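GDP-6-deoxy-D-mannose reductase (Pseudomonas aeruginosa, PDB 6X3B) probably reduces GDP-4-dehydro-6-deoxy-D-mannose with NADPH, which it binds, to give GDP-D-rhamnose for the O-antigen of bacterial lipopolysaccharide. Local coordinates at residues D127-V132 with I139-I144; A292-H295 with G299-P302. One frame throughout, in Å; residues are numbered along the deposited sequence.

Contact 1: residues D127-V132 with I139-I144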
loop_
_atom_site.group_PDB
_atom_site.type_symbol
_atom_site.label_atom_id
_atom_site.label_comp_id
_atom_site.label_asym_id
_atom_site.label_seq_id
_atom_site.Cartn_x
_atom_site.Cartn_y
_atom_site.Cartn_z
ATOM N N ASP A 127 4.276 11.678 4.829
ATOM C CA ASP A 127 3.207 12.079 3.925
ATOM C C ASP A 127 2.205 10.952 3.692
ATOM O O ASP A 127 1.098 11.226 3.231
ATOM C CB ASP A 127 3.824 12.570 2.593
ATOM C CG ASP A 127 2.848 13.364 1.735
ATOM O OD1 ASP A 127 2.078 14.195 2.280
ATOM O OD2 ASP A 127 2.864 13.184 0.494
ATOM N N VAL A 128 2.546 9.695 4.019
ATOM C CA VAL A 128 1.559 8.629 3.822
ATOM C C VAL A 128 0.326 8.822 4.691
ATOM O O VAL A 128 -0.748 8.308 4.353
ATOM C CB VAL A 128 2.159 7.234 4.086
ATOM C CG1 VAL A 128 3.311 6.935 3.126
ATOM C CG2 VAL A 128 2.605 7.120 5.550
ATOM N N TYR A 129 0.438 9.543 5.814
ATOM C CA TYR A 129 -0.715 9.616 6.708
ATOM C C TYR A 129 -1.874 10.402 6.100
ATOM O O TYR A 129 -3.035 10.100 6.400
ATOM C CB TYR A 129 -0.322 10.219 8.058
ATOM C CG TYR A 129 0.523 9.297 8.907
ATOM C CD1 TYR A 129 -0.030 8.184 9.539
ATOM C CD2 TYR A 129 1.882 9.543 9.078
ATOM C CE1 TYR A 129 0.753 7.342 10.328
ATOM C CE2 TYR A 129 2.672 8.702 9.848
ATOM C CZ TYR A 129 2.102 7.611 10.471
ATOM O OH TYR A 129 2.886 6.782 11.227
ATOM N N GLY A 130 -1.597 11.398 5.251
ATOM C CA GLY A 130 -2.692 12.188 4.706
ATOM C C GLY A 130 -3.292 13.145 5.730
ATOM O O GLY A 130 -2.607 13.701 6.586
ATOM N N GLN A 131 -4.604 13.350 5.628
ATOM C CA GLN A 131 -5.289 14.306 6.487
ATOM C C GLN A 131 -5.479 13.692 7.864
ATOM O O GLN A 131 -5.990 12.575 7.989
ATOM C CB GLN A 131 -6.644 14.691 5.880
ATOM C CG GLN A 131 -7.197 16.016 6.367
ATOM C CD GLN A 131 -8.064 16.684 5.320
ATOM O OE1 GLN A 131 -9.222 16.325 5.159
ATOM N NE2 GLN A 131 -7.499 17.648 4.591
ATOM N N VAL A 132 -5.035 14.396 8.895
ATOM C CA VAL A 132 -5.140 13.896 10.260
ATOM C C VAL A 132 -5.846 14.958 11.092
ATOM O O VAL A 132 -5.494 16.141 11.025
ATOM C CB VAL A 132 -3.763 13.547 10.855
ATOM C CG1 VAL A 132 -3.898 13.209 12.318
ATOM C CG2 VAL A 132 -3.143 12.363 10.116
ATOM N N ILE A 139 0.706 12.349 15.659
ATOM C CA ILE A 139 0.513 11.179 14.806
ATOM C C ILE A 139 1.362 10.020 15.299
ATOM O O ILE A 139 2.569 10.161 15.499
ATOM C CB ILE A 139 0.867 11.522 13.351
ATOM C CG1 ILE A 139 -0.064 12.611 12.815
ATOM C CG2 ILE A 139 0.870 10.252 12.490
ATOM C CD1 ILE A 139 0.291 13.055 11.438
ATOM N N HIS A 140 0.738 8.862 15.478
ATOM C CA HIS A 140 1.440 7.665 15.911
ATOM C C HIS A 140 1.263 6.574 14.861
ATOM O O HIS A 140 0.379 6.645 13.997
ATOM C CB HIS A 140 0.934 7.194 17.274
ATOM C CG HIS A 140 -0.533 6.924 17.293
ATOM N ND1 HIS A 140 -1.055 5.653 17.185
ATOM C CD2 HIS A 140 -1.595 7.762 17.366
ATOM C CE1 HIS A 140 -2.376 5.720 17.208
ATOM N NE2 HIS A 140 -2.728 6.988 17.315
ATOM N N GLU A 141 2.110 5.545 14.950
ATOM C CA GLU A 141 2.191 4.544 13.892
ATOM C C GLU A 141 0.958 3.646 13.807
ATOM O O GLU A 141 0.833 2.885 12.843
ATOM C CB GLU A 141 3.441 3.685 14.092
ATOM C CG GLU A 141 4.758 4.443 13.870
ATOM C CD GLU A 141 5.240 5.191 15.100
ATOM O OE1 GLU A 141 4.449 5.407 16.049
ATOM O OE2 GLU A 141 6.430 5.588 15.107
ATOM N N GLU A 142 0.052 3.706 14.773
ATOM C CA GLU A 142 -1.153 2.888 14.722
ATOM C C GLU A 142 -2.302 3.609 14.033
ATOM O O GLU A 142 -3.400 3.051 13.910
ATOM C CB GLU A 142 -1.565 2.461 16.138
ATOM C CG GLU A 142 -0.613 1.462 16.753
ATOM C CD GLU A 142 -0.452 0.226 15.889
ATOM O OE1 GLU A 142 -1.484 -0.310 15.432
ATOM O OE2 GLU A 142 0.704 -0.204 15.656
ATOM N N LEU A 143 -2.075 4.833 13.591
ATOM C CA LEU A 143 -3.091 5.568 12.860
ATOM C C LEU A 143 -3.117 5.062 11.424
ATOM O O LEU A 143 -2.070 4.933 10.785
ATOM C CB LEU A 143 -2.798 7.064 12.932
ATOM C CG LEU A 143 -3.778 8.039 12.291
ATOM C CD1 LEU A 143 -5.106 8.058 13.062
ATOM C CD2 LEU A 143 -3.159 9.427 12.249
ATOM N N ILE A 144 -4.303 4.720 10.936
ATOM C CA ILE A 144 -4.399 4.208 9.567
ATOM C C ILE A 144 -4.068 5.332 8.592
ATOM O O ILE A 144 -4.651 6.425 8.689
ATOM C CB ILE A 144 -5.791 3.639 9.303
ATOM C CG1 ILE A 144 -5.964 2.324 10.075
ATOM C CG2 ILE A 144 -5.999 3.435 7.796
ATOM C CD1 ILE A 144 -7.339 1.727 9.969
HETATM O O HOH W 1 -4.323 9.093 8.489
#

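Contact 2: residues A292-H295 with G299-P302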
loop_
_atom_site.group_PDB
_atom_site.type_symbol
_atom_site.label_atom_id
_atom_site.label_comp_id
_atom_site.label_asym_id
_atom_site.label_seq_id
_atom_site.Cartn_x
_atom_site.Cartn_y
_atom_site.Cartn_z
ATOM N N ALA A 292 7.811 8.426 19.911
ATOM C CA ALA A 292 7.945 7.553 21.076
ATOM C C ALA A 292 8.435 6.173 20.679
ATOM O O ALA A 292 9.290 5.591 21.356
ATOM C CB ALA A 292 6.610 7.435 21.824
ATOM N N ARG A 293 7.914 5.627 19.581
ATOM C CA ARG A 293 8.284 4.265 19.224
ATOM C C ARG A 293 9.770 4.174 18.891
ATOM O O ARG A 293 10.479 3.282 19.369
ATOM C CB ARG A 293 7.421 3.776 18.066
ATOM C CG ARG A 293 7.648 2.327 17.713
ATOM C CD ARG A 293 6.776 1.916 16.521
ATOM N NE ARG A 293 5.393 1.612 16.894
ATOM C CZ ARG A 293 4.554 0.926 16.117
ATOM N NH1 ARG A 293 4.960 0.482 14.923
ATOM N NH2 ARG A 293 3.314 0.672 16.528
ATOM N N LEU A 294 10.257 5.115 18.087
ATOM C CA LEU A 294 11.656 5.145 17.692
ATOM C C LEU A 294 12.565 5.397 18.889
ATOM O O LEU A 294 13.630 4.771 19.018
ATOM C CB LEU A 294 11.831 6.233 16.640
ATOM C CG LEU A 294 13.237 6.747 16.340
ATOM C CD1 LEU A 294 13.943 5.651 15.630
ATOM C CD2 LEU A 294 13.128 8.002 15.448
ATOM N N HIS A 295 12.177 6.323 19.773
ATOM C CA HIS A 295 13.019 6.576 20.937
ATOM C C HIS A 295 13.059 5.359 21.859
ATOM O O HIS A 295 14.134 4.972 22.343
ATOM C CB HIS A 295 12.545 7.805 21.706
ATOM C CG HIS A 295 13.214 7.950 23.036
ATOM N ND1 HIS A 295 14.516 8.385 23.171
ATOM C CD2 HIS A 295 12.787 7.644 24.287
ATOM C CE1 HIS A 295 14.851 8.368 24.450
ATOM N NE2 HIS A 295 13.821 7.922 25.146
ATOM N N GLY A 299 16.796 4.580 21.497
ATOM C CA GLY A 299 17.449 5.617 22.265
ATOM C C GLY A 299 17.584 6.945 21.552
ATOM O O GLY A 299 17.971 7.936 22.193
ATOM N N TRP A 300 17.262 6.966 20.257
ATOM C CA TRP A 300 17.386 8.183 19.414
ATOM C C TRP A 300 16.647 9.380 20.023
ATOM O O TRP A 300 15.530 9.204 20.536
ATOM C CB TRP A 300 16.894 7.903 17.986
ATOM C CG TRP A 300 16.938 9.091 17.073
ATOM C CD1 TRP A 300 17.959 9.455 16.248
ATOM C CD2 TRP A 300 15.923 10.096 16.917
ATOM N NE1 TRP A 300 17.643 10.605 15.577
ATOM C CE2 TRP A 300 16.400 11.022 15.965
ATOM C CE3 TRP A 300 14.655 10.298 17.470
ATOM C CZ2 TRP A 300 15.653 12.126 15.562
ATOM C CZ3 TRP A 300 13.919 11.390 17.072
ATOM C CH2 TRP A 300 14.413 12.290 16.131
ATOM N N LYS A 301 17.275 10.554 19.940
ATOM C CA LYS A 301 16.693 11.844 20.378
ATOM C C LYS A 301 17.200 12.924 19.415
ATOM O O LYS A 301 18.331 12.783 18.935
ATOM C CB LYS A 301 17.100 12.160 21.820
ATOM C CG LYS A 301 16.501 13.432 22.406
ATOM C CD LYS A 301 16.896 13.674 23.849
ATOM C CE LYS A 301 16.320 14.951 24.425
ATOM N NZ LYS A 301 16.725 15.158 25.836
ATOM N N PRO A 302 16.399 13.947 19.051
ATOM C CA PRO A 302 16.880 15.019 18.179
ATOM C C PRO A 302 17.965 15.797 18.936
ATOM O O PRO A 302 17.805 16.008 20.114
ATOM C CB PRO A 302 15.654 15.917 17.970
ATOM C CG PRO A 302 14.480 15.044 18.334
ATOM C CD PRO A 302 14.994 14.105 19.403
#

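Contact 1: residues D127-V132 with I139-I144
The phenol ring of Tyr129 lies flat beneath the CG2 methyl of Ile139, which sits over the ring centre, 3.4 Å from CG2 to the centroid and only 4° off the ring normal. This CH-pi contact touches all six carbons almost equally. With CG1 of Ile139 beside the backbone N (chi1 -63°), the two branches part company: CG2 drops onto the tyrosine while CG1 and CD1 run on to Val132, where CD1 meets CG2 of Val132 at 3.7 Å. The same valine methyl faces Leu143 tip to tip, its CG2 standing 3.6 Å from CD2 of the leucine. Leu143 borders the tyrosine too, but by its backbone: its O comes in at the ring edge, in plane, 3.7 Å from Tyr129 CE1. At the far end of the ring the hydroxyl comes up against the backbone of the turn that starts at His140, with Tyr129 OH 3.5 Å from CA of Glu141. This type I beta turn, His140 to Leu143, is closed by the bond from Leu143 N to His140 O.

The polar ends of Tyr129 and Glu141 find their partners outside the two segments. Tyr129 OH is hydrogen-bonded to Asn246 and Arg177, and Glu141 OE2 takes the backbone N of Asn246, so both segments converge on that asparagine. The side chain of Phe179, on strand 172-182, touches both Tyr129 and Ile139. A single water donates to Tyr129 O and to Ile144 O, 2.7 Å from each, and links the two main chains where these residues come closest.

Direct adhesion between the segments is therefore apolar, with the water as polar link, and two partners on the phenol oxygen probably restrict the ring's rotation.

Contact 2: residues A292-H295 with G299-P302
Both side chains of the helical segment swing CG away from the backbone N, Leu294 with chi1 163° and His295 with chi1 169°, which lets both reach Trp300, one at its indole and the other at its carbonyl. The histidine ring thereby brings ND1 to Trp300 O, a 2.9 Å hydrogen bond in which ND1 is the donor. The oxygen lies in the imidazole plane, but the donor stands well above the carbonyl plane of Trp300, so no lone pair is met head-on. Leu294 works on the buried side: its CD2 is set over one face of the indole, toward the rim, 3.4 Å from Trp300 CE3. Pro302 N lies over the opposite face, and the indole NE1 bonds to Asp227 O on helix 225-238, whose Ser230, Ala231 and Arg234 also touch the ring.

The main chain adds one more bond, from Gly299 N to His295 O, 2.8 Å long and spanning four residues. Gly299 has positive phi (84°), a conformation that glycine adopts readily. Such a glycine just past the helix, its N bonded four residues back, is a common way to end an alpha-helix, here helix 292-298: the alpha-L type of C-cap.

In the fold
Contact 1 and contact 2 follow one another along the chain, their centres about 18 Å apart, yet they meet through Arg293. Its NH2 forms a salt bridge with Glu142 OE2 at 2.9 Å, and its CZ packs on CB of Glu141, so the turn of contact 1 is tied to the helix of contact 2. Strand 244-247 is common to both: contact 1 bonds to its Asn246, and contact 2 to Val244 O through Arg293 and to Val247 by packing of Leu294. NADPH lies about 11 Å from the side chain of Tyr129 and about 13 Å from that of Trp300, so these two do not touch it. Contact 1 also meets the second subunit, through Glu142 and Ile144.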